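Long-range contact in Gp26 (Listeria phage P40, PDB 4JZ5), which is the endolysin Ply40, whose family 25 glycosyl hydrolase domain probably cleaves the glycan strands of the Listeria cell-wall peptidoglycan: residues 52-58 with 92-97. Sequence-based numbering, arbitrary orientation.
Sequences SNGTQKY and NEANML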
loop_
_atom_site.group_PDB
_atom_site.type_symbol
_atom_site.label_atom_id
_atom_site.label_comp_id
_atom_site.label_asym_id
_atom_site.label_seq_id
_atom_site.Cartn_x
_atom_site.Cartn_y
_atom_site.Cartn_z
ATOM N N SER A 52 -5.544 -6.252 -5.281
ATOM C CA SER A 52 -6.275 -7.493 -5.152
ATOM C C SER A 52 -6.734 -7.677 -3.712
ATOM O O SER A 52 -6.132 -7.139 -2.784
ATOM C CB SER A 52 -5.384 -8.668 -5.574
ATOM O OG SER A 52 -4.037 -8.493 -5.161
ATOM N N ASN A 53 -7.800 -8.451 -3.568
ATOM C CA ASN A 53 -8.328 -8.923 -2.293
ATOM C C ASN A 53 -8.178 -10.433 -2.272
ATOM O O ASN A 53 -8.929 -11.152 -2.947
ATOM C CB ASN A 53 -9.819 -8.614 -2.165
ATOM C CG ASN A 53 -10.109 -7.166 -1.840
ATOM O OD1 ASN A 53 -9.218 -6.324 -1.781
ATOM N ND2 ASN A 53 -11.379 -6.868 -1.624
ATOM N N GLY A 54 -7.207 -10.923 -1.511
ATOM C CA GLY A 54 -6.928 -12.348 -1.499
ATOM C C GLY A 54 -6.722 -12.905 -2.899
ATOM O O GLY A 54 -6.146 -12.252 -3.762
ATOM N N THR A 55 -7.200 -14.131 -3.102
ATOM C CA THR A 55 -7.324 -14.727 -4.425
ATOM C C THR A 55 -8.733 -14.522 -4.979
ATOM O O THR A 55 -9.074 -15.043 -6.038
ATOM C CB THR A 55 -7.018 -16.228 -4.392
ATOM O OG1 THR A 55 -7.746 -16.834 -3.323
ATOM C CG2 THR A 55 -5.534 -16.485 -4.203
ATOM N N GLN A 56 -9.557 -13.752 -4.276
ATOM C CA GLN A 56 -10.952 -13.580 -4.655
ATOM C C GLN A 56 -11.081 -12.748 -5.924
ATOM O O GLN A 56 -11.847 -13.099 -6.817
ATOM C CB GLN A 56 -11.716 -12.914 -3.515
ATOM C CG GLN A 56 -13.193 -12.726 -3.783
ATOM C CD GLN A 56 -13.930 -12.149 -2.601
ATOM O OE1 GLN A 56 -13.335 -11.648 -1.646
ATOM N NE2 GLN A 56 -15.254 -12.222 -2.657
ATOM N N LYS A 57 -10.344 -11.647 -6.010
ATOM C CA LYS A 57 -10.456 -10.757 -7.159
ATOM C C LYS A 57 -9.291 -9.787 -7.201
ATOM O O LYS A 57 -8.664 -9.489 -6.176
ATOM C CB LYS A 57 -11.759 -9.955 -7.087
ATOM C CG LYS A 57 -11.789 -8.973 -5.934
ATOM C CD LYS A 57 -13.069 -8.137 -5.927
ATOM C CE LYS A 57 -12.985 -7.019 -4.898
ATOM N NZ LYS A 57 -14.300 -6.355 -4.685
ATOM N N TYR A 58 -8.994 -9.306 -8.400
ATOM C CA TYR A 58 -8.210 -8.094 -8.539
ATOM C C TYR A 58 -9.103 -6.910 -8.226
ATOM O O TYR A 58 -10.317 -6.962 -8.430
ATOM C CB TYR A 58 -7.627 -7.983 -9.948
ATOM C CG TYR A 58 -6.674 -9.121 -10.227
ATOM C CD1 TYR A 58 -5.362 -9.078 -9.774
ATOM C CD2 TYR A 58 -7.100 -10.267 -10.885
ATOM C CE1 TYR A 58 -4.490 -10.135 -10.002
ATOM C CE2 TYR A 58 -6.232 -11.327 -11.124
ATOM C CZ TYR A 58 -4.933 -11.257 -10.675
ATOM O OH TYR A 58 -4.081 -12.320 -10.920
ATOM N N ASN A 92 -0.321 -18.525 -3.199
ATOM C CA ASN A 92 -1.248 -18.150 -4.261
ATOM C C ASN A 92 -1.631 -16.674 -4.151
ATOM O O ASN A 92 -1.768 -15.986 -5.168
ATOM C CB ASN A 92 -2.481 -19.046 -4.259
ATOM C CG ASN A 92 -2.167 -20.473 -4.660
ATOM O OD1 ASN A 92 -1.160 -20.740 -5.305
ATOM N ND2 ASN A 92 -3.044 -21.392 -4.296
ATOM N N GLU A 93 -1.777 -16.168 -2.928
ATOM C CA GLU A 93 -2.039 -14.745 -2.749
ATOM C C GLU A 93 -0.824 -13.904 -3.144
ATOM O O GLU A 93 -0.973 -12.843 -3.765
ATOM C CB GLU A 93 -2.465 -14.428 -1.309
ATOM C CG GLU A 93 -3.893 -14.890 -1.038
ATOM C CD GLU A 93 -4.615 -14.140 0.056
ATOM O OE1 GLU A 93 -4.127 -13.064 0.505
ATOM O OE2 GLU A 93 -5.705 -14.605 0.436
ATOM N N ALA A 94 0.378 -14.352 -2.808
ATOM C CA ALA A 94 1.576 -13.657 -3.264
ATOM C C ALA A 94 1.588 -13.579 -4.791
ATOM O O ALA A 94 1.942 -12.536 -5.356
ATOM C CB ALA A 94 2.810 -14.354 -2.740
ATOM N N ASN A 95 1.179 -14.658 -5.451
ATOM C CA ASN A 95 1.113 -14.653 -6.906
ATOM C C ASN A 95 0.056 -13.709 -7.462
ATOM O O ASN A 95 0.190 -13.237 -8.581
ATOM C CB ASN A 95 0.890 -16.060 -7.434
ATOM C CG ASN A 95 2.131 -16.907 -7.333
ATOM O OD1 ASN A 95 3.247 -16.390 -7.347
ATOM N ND2 ASN A 95 1.949 -18.219 -7.262
ATOM N N MET A 96 -0.989 -13.406 -6.695
ATOM C CA MET A 96 -1.951 -12.375 -7.103
ATOM C C MET A 96 -1.252 -11.030 -7.222
ATOM O O MET A 96 -1.453 -10.280 -8.175
ATOM C CB MET A 96 -3.087 -12.240 -6.081
ATOM C CG MET A 96 -4.069 -13.399 -6.035
ATOM S SD MET A 96 -5.176 -13.525 -7.468
ATOM C CE MET A 96 -6.287 -12.151 -7.245
ATOM N N LEU A 97 -0.455 -10.691 -6.222
ATOM C CA LEU A 97 0.258 -9.427 -6.242
ATOM C C LEU A 97 1.274 -9.402 -7.393
ATOM O O LEU A 97 1.397 -8.390 -8.090
ATOM C CB LEU A 97 0.918 -9.161 -4.893
ATOM C CG LEU A 97 1.711 -7.856 -4.751
ATOM C CD1 LEU A 97 0.929 -6.609 -5.166
ATOM C CD2 LEU A 97 2.194 -7.712 -3.327
#
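A Met-aromatic contact joins the beta hairpin at the end of strand 46-53 to helix 87-106, which packs outside the barrel-like sheet of this family 25 hydrolase domain: Met-96 reaches from the helix into the hairpin and meets Tyr-58. Bent at both chi2 and chi3 (-72°), the methionine curls back on itself. Its methyl lies over the centre of one face of the Tyr-58 ring, a CH-pi contact with Met-96 CE 3.8 Å from the centroid; the sulfur lies obliquely, with Met-96 SD 3.8 Å from Tyr-58 OH. Met-96 CE also sits 3.7 Å from Lys-57 O and 4.0 Å from Ser-52 CB, so both strands of the hairpin touch the methyl. At the turn, where Gln-56 and Lys-57 face Asn-53 in a classic beta bulge, Thr-55 lays CG2 across the helix, 3.9 Å from both Glu-93 CG and Met-96 CG. The Glu-93 carboxylate comes up against Gly-54, OE2 3.2 Å from the glycine CA. No hydrogen bond crosses between hairpin and helix: the pairing rests on van der Waals and CH-pi contacts of the methionine chain, together with the carboxylate laid against the glycine, while Gly-54 O and Glu-93 OE1 find their hydrogen bonds outside the pair, at His-80 NE2 and Leu-83 N.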